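PDB 1OFW: nine-heme cytochrome c from Desulfovibrio desulfuricans, which carries electrons through nine c-type hemes and may belong to a transmembrane redox complex that passes electrons to the cytoplasm for sulfate reduction. Local coordinates for residues K42-N46 and C47-H51. Sequence-based numbering, arbitrary orientation.
With HEC (heme c), chain C.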
ATOM      1  N   LYS A  42       7.061 -15.107  -9.235  1.00 15.99           N
ATOM      2  CA  LYS A  42       6.578 -16.294  -8.527  1.00 20.07           C
ATOM      3  C   LYS A  42       5.111 -16.084  -8.155  1.00 26.01           C
ATOM      4  O   LYS A  42       4.392 -17.079  -8.093  1.00 25.44           O
ATOM      5  CB  LYS A  42       7.379 -16.578  -7.274  1.00 21.14           C
ATOM      6  CG  LYS A  42       8.754 -17.158  -7.532  1.00 23.62           C
ATOM      7  CD  LYS A  42       9.582 -17.153  -6.260  1.00 28.16           C
ATOM      8  CE  LYS A  42      10.852 -17.956  -6.505  1.00 33.12           C
ATOM      9  NZ  LYS A  42      11.521 -18.212  -5.192  1.00 42.22           N
ATOM     10  N   LYS A  43       4.639 -14.865  -7.911  1.00 19.17           N
ATOM     11  CA  LYS A  43       3.245 -14.701  -7.521  1.00 18.53           C
ATOM     12  C   LYS A  43       2.257 -14.365  -8.619  1.00 23.11           C
ATOM     13  O   LYS A  43       1.068 -14.684  -8.533  1.00 22.90           O
ATOM     14  CB  LYS A  43       3.239 -13.578  -6.480  1.00 21.70           C
ATOM     15  CG  LYS A  43       2.015 -13.382  -5.638  1.00 26.48           C
ATOM     16  CD  LYS A  43       1.705 -14.632  -4.836  1.00 30.45           C
ATOM     17  CE  LYS A  43       1.710 -14.544  -3.340  1.00 40.88           C
ATOM     18  NZ  LYS A  43       0.893 -15.666  -2.781  1.00 44.01           N
ATOM     19  N   ILE A  44       2.704 -13.729  -9.687  1.00 19.25           N
ATOM     20  CA  ILE A  44       1.903 -13.271 -10.783  1.00 17.39           C
ATOM     21  C   ILE A  44       2.186 -14.213 -11.997  1.00 29.71           C
ATOM     22  O   ILE A  44       3.315 -14.171 -12.518  1.00 31.55           O
ATOM     23  CB  ILE A  44       2.174 -11.810 -11.113  1.00 19.30           C
ATOM     24  CG1 ILE A  44       1.992 -10.822  -9.951  1.00 21.00           C
ATOM     25  CG2 ILE A  44       1.333 -11.366 -12.301  1.00 19.22           C
ATOM     26  CD1 ILE A  44       0.643 -10.894  -9.292  1.00 30.44           C
ATOM     27  N   ASP A  45       1.222 -15.012 -12.417  0.60 30.51           N
ATOM     28  CA  ASP A  45       1.463 -16.115 -13.346  0.60 31.39           C
ATOM     29  C   ASP A  45       1.809 -15.704 -14.763  0.60 28.45           C
ATOM     30  O   ASP A  45       2.680 -16.262 -15.438  0.60 31.11           O
ATOM     31  CB  ASP A  45       0.217 -17.008 -13.412  0.60 37.86           C
ATOM     32  CG  ASP A  45      -0.367 -17.383 -12.066  0.60 45.82           C
ATOM     33  OD1 ASP A  45      -0.239 -18.569 -11.673  0.60 50.17           O
ATOM     34  OD2 ASP A  45      -0.971 -16.511 -11.399  0.60 57.02           O
ATOM     35  N   ASN A  46       1.086 -14.710 -15.260  0.60 26.60           N
ATOM     36  CA  ASN A  46       1.182 -14.323 -16.653  1.00 22.54           C
ATOM     37  C   ASN A  46       2.166 -13.187 -16.855  1.00 21.04           C
ATOM     38  O   ASN A  46       1.923 -12.095 -16.345  1.00 20.88           O
ATOM     39  CB  ASN A  46      -0.213 -13.883 -17.144  1.00 27.92           C
ATOM     40  CG  ASN A  46      -0.313 -13.683 -18.634  1.00 34.67           C
ATOM     41  OD1 ASN A  46       0.611 -13.282 -19.338  1.00 35.93           O
ATOM     42  ND2 ASN A  46      -1.494 -13.971 -19.201  1.00 56.35           N
ATOM     43  N   CYS A  47       3.240 -13.434 -17.581  1.00 18.03           N
ATOM     44  CA  CYS A  47       4.214 -12.403 -17.891  1.00 17.54           C
ATOM     45  C   CYS A  47       3.564 -11.170 -18.496  1.00 19.03           C
ATOM     46  O   CYS A  47       3.988 -10.033 -18.201  1.00 17.37           O
ATOM     47  CB  CYS A  47       5.251 -12.919 -18.885  1.00 17.22           C
ATOM     48  SG  CYS A  47       6.060 -14.444 -18.461  1.00 19.60           S
ATOM     49  N   GLU A  48       2.554 -11.410 -19.336  1.00 18.87           N
ATOM     50  CA  GLU A  48       1.962 -10.305 -20.079  1.00 19.87           C
ATOM     51  C   GLU A  48       1.037  -9.429 -19.270  1.00 16.81           C
ATOM     52  O   GLU A  48       0.630  -8.387 -19.760  1.00 19.07           O
ATOM     53  CB  GLU A  48       1.153 -10.820 -21.311  1.00 25.34           C
ATOM     54  CG  GLU A  48       2.117 -11.331 -22.371  1.00 33.51           C
ATOM     55  CD  GLU A  48       1.435 -11.561 -23.717  1.00 40.76           C
ATOM     56  OE1 GLU A  48       0.315 -11.043 -23.946  1.00 39.98           O
ATOM     57  OE2 GLU A  48       2.093 -12.274 -24.504  1.00 47.41           O
ATOM     58  N   THR A  49       0.703  -9.857 -18.058  1.00 16.02           N
ATOM     59  CA  THR A  49      -0.049  -8.960 -17.180  1.00 15.67           C
ATOM     60  C   THR A  49       0.729  -7.668 -17.052  1.00 16.90           C
ATOM     61  O   THR A  49       0.214  -6.548 -17.164  1.00 17.09           O
ATOM     62  CB  THR A  49      -0.257  -9.626 -15.827  1.00 15.91           C
ATOM     63  OG1 THR A  49      -1.189 -10.727 -15.971  1.00 22.09           O
ATOM     64  CG2 THR A  49      -0.874  -8.640 -14.871  1.00 19.20           C
ATOM     65  N   CYS A  50       2.040  -7.780 -16.810  1.00 15.06           N
ATOM     66  CA  CYS A  50       2.908  -6.626 -16.707  1.00 13.84           C
ATOM     67  C   CYS A  50       3.482  -6.192 -18.051  1.00 15.46           C
ATOM     68  O   CYS A  50       3.394  -5.011 -18.389  1.00 16.20           O
ATOM     69  CB  CYS A  50       4.034  -6.959 -15.727  1.00 13.26           C
ATOM     70  SG  CYS A  50       3.371  -7.337 -14.086  1.00 14.74           S
ATOM     71  N   HIS A  51       4.073  -7.160 -18.758  1.00 14.99           N
ATOM     72  CA  HIS A  51       4.670  -6.838 -20.048  1.00 17.09           C
ATOM     73  C   HIS A  51       3.563  -6.846 -21.101  1.00 19.74           C
ATOM     74  O   HIS A  51       3.458  -7.760 -21.917  1.00 17.20           O
ATOM     75  CB  HIS A  51       5.789  -7.826 -20.392  1.00 18.06           C
ATOM     76  CG  HIS A  51       6.904  -7.831 -19.385  1.00 13.39           C
ATOM     77  ND1 HIS A  51       7.862  -6.860 -19.370  1.00 14.12           N
ATOM     78  CD2 HIS A  51       7.214  -8.700 -18.385  1.00 13.56           C
ATOM     79  CE1 HIS A  51       8.714  -7.130 -18.392  1.00 13.74           C
ATOM     80  NE2 HIS A  51       8.351  -8.224 -17.778  1.00 12.10           N
TER
HETATM   81 FE   HEC C1294       9.374  -8.975 -16.210  1.00 13.23          FE
HETATM   82  CHA HEC C1294      11.994  -6.826 -16.492  1.00 13.70           C
HETATM   83  CHB HEC C1294      10.824 -11.096 -18.478  1.00 12.82           C
HETATM   84  CHC HEC C1294       7.028 -11.327 -15.509  1.00 16.03           C
HETATM   85  CHD HEC C1294       7.647  -6.668 -14.370  1.00 11.99           C
HETATM   86  NA  HEC C1294      11.050  -8.955 -17.270  1.00 11.50           N
HETATM   87  C1A HEC C1294      12.034  -7.993 -17.226  1.00 11.19           C
HETATM   88  C2A HEC C1294      13.115  -8.377 -18.127  1.00 12.68           C
HETATM   89  C3A HEC C1294      12.779  -9.549 -18.681  1.00 15.22           C
HETATM   90  C4A HEC C1294      11.487  -9.933 -18.157  1.00 13.33           C
HETATM   91  CMA HEC C1294      13.542 -10.425 -19.698  1.00 17.44           C
HETATM   92  CAA HEC C1294      14.384  -7.543 -18.406  1.00 14.18           C
HETATM   93  CBA HEC C1294      14.062  -6.686 -19.653  1.00 17.83           C
HETATM   94  CGA HEC C1294      15.038  -5.603 -20.023  1.00 19.70           C
HETATM   95  O1A HEC C1294      15.750  -5.044 -19.165  1.00 19.75           O
HETATM   96  O2A HEC C1294      15.085  -5.308 -21.249  1.00 18.20           O
HETATM   97  NB  HEC C1294       8.980 -10.805 -16.899  1.00 11.92           N
HETATM   98  C1B HEC C1294       9.678 -11.531 -17.865  1.00 13.08           C
HETATM   99  C2B HEC C1294       9.007 -12.799 -18.091  1.00 16.09           C
HETATM  100  C3B HEC C1294       7.988 -12.896 -17.220  1.00 15.25           C
HETATM  101  C4B HEC C1294       7.974 -11.630 -16.476  1.00 15.58           C
HETATM  102  CMB HEC C1294       9.464 -13.825 -19.157  1.00 17.76           C
HETATM  103  CAB HEC C1294       6.996 -14.024 -16.962  1.00 14.90           C
HETATM  104  CBB HEC C1294       7.677 -15.322 -16.510  1.00 15.17           C
HETATM  105  NC  HEC C1294       7.685  -8.984 -15.164  1.00 12.78           N
HETATM  106  C1C HEC C1294       6.859 -10.055 -14.990  1.00 12.96           C
HETATM  107  C2C HEC C1294       5.739  -9.680 -14.165  1.00 12.66           C
HETATM  108  C3C HEC C1294       5.875  -8.375 -13.876  1.00 12.16           C
HETATM  109  C4C HEC C1294       7.101  -7.924 -14.478  1.00 11.72           C
HETATM  110  CMC HEC C1294       4.586 -10.632 -13.782  1.00 18.55           C
HETATM  111  CAC HEC C1294       4.924  -7.430 -13.133  1.00 11.64           C
HETATM  112  CBC HEC C1294       4.547  -7.875 -11.716  1.00 13.97           C
HETATM  113  ND  HEC C1294       9.719  -7.109 -15.608  1.00 11.85           N
HETATM  114  C1D HEC C1294       8.894  -6.306 -14.841  1.00 11.97           C
HETATM  115  C2D HEC C1294       9.542  -5.058 -14.575  1.00 13.48           C
HETATM  116  C3D HEC C1294      10.787  -5.117 -15.085  1.00 14.30           C
HETATM  117  C4D HEC C1294      10.881  -6.405 -15.770  1.00 12.74           C
HETATM  118  CMD HEC C1294       8.854  -3.905 -13.787  1.00 15.36           C
HETATM  119  CAD HEC C1294      11.914  -4.089 -14.986  1.00 16.41           C
HETATM  120  CBD HEC C1294      12.070  -3.229 -16.259  1.00 18.97           C
HETATM  121  CGD HEC C1294      13.274  -2.263 -16.072  1.00 19.77           C
HETATM  122  O1D HEC C1294      13.012  -1.065 -16.298  1.00 27.94           O
HETATM  123  O2D HEC C1294      14.394  -2.683 -15.744  1.00 24.25           O
HETATM  124  O   HOH W   1       3.082 -16.238 -18.814  1.00 33.73           O
HETATM  125  O   HOH W   2      -1.244 -13.159 -14.252  1.00 34.54           O
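The side chain of N46 caps E48 at the start of the short, weakly bonded helical turn at about 47-50. In the conformer described, one of two modelled for N46, N46 OD1 accepts from E48 N at 2.7 Å, a bent bond (N-H...O 140°) whose donor is tilted from the amide plane. The first torsion, which sets CG anti to N46 N (chi1 -170°) and beside the carbonyl carbon, brings OD1 to E48 N. Separately, N46 O serves as a backbone acceptor for T49 N at 3.1 Å, with the donor well above the carbonyl plane, 59° out of it.

Two further amides are met by water. One water accepts from C47 N and gives a weak bond to D45 O; the other accepts from N46 N at 3.0 Å and is also hydrogen-bonded to T49 OG1, so it bridges the cap residue to the turn. Across this turn H51 N donates to C47 O at 2.9 Å.

Beside this polar network, I44 CG2 lies 3.6 Å from the heme methyl CMC and 4.2 Å from T49 CB. C47 SG and C50 SG are covalently bonded to heme CAB and CAC. H51 NE2 binds heme FE at 2.0 Å, with H37 as the second axial ligand. Two thioethers three residues apart followed directly by an axial histidine make this the CXXCH motif of a c-type heme, here bis-histidine heme 1 in a cytochrome c3-like tetraheme cluster.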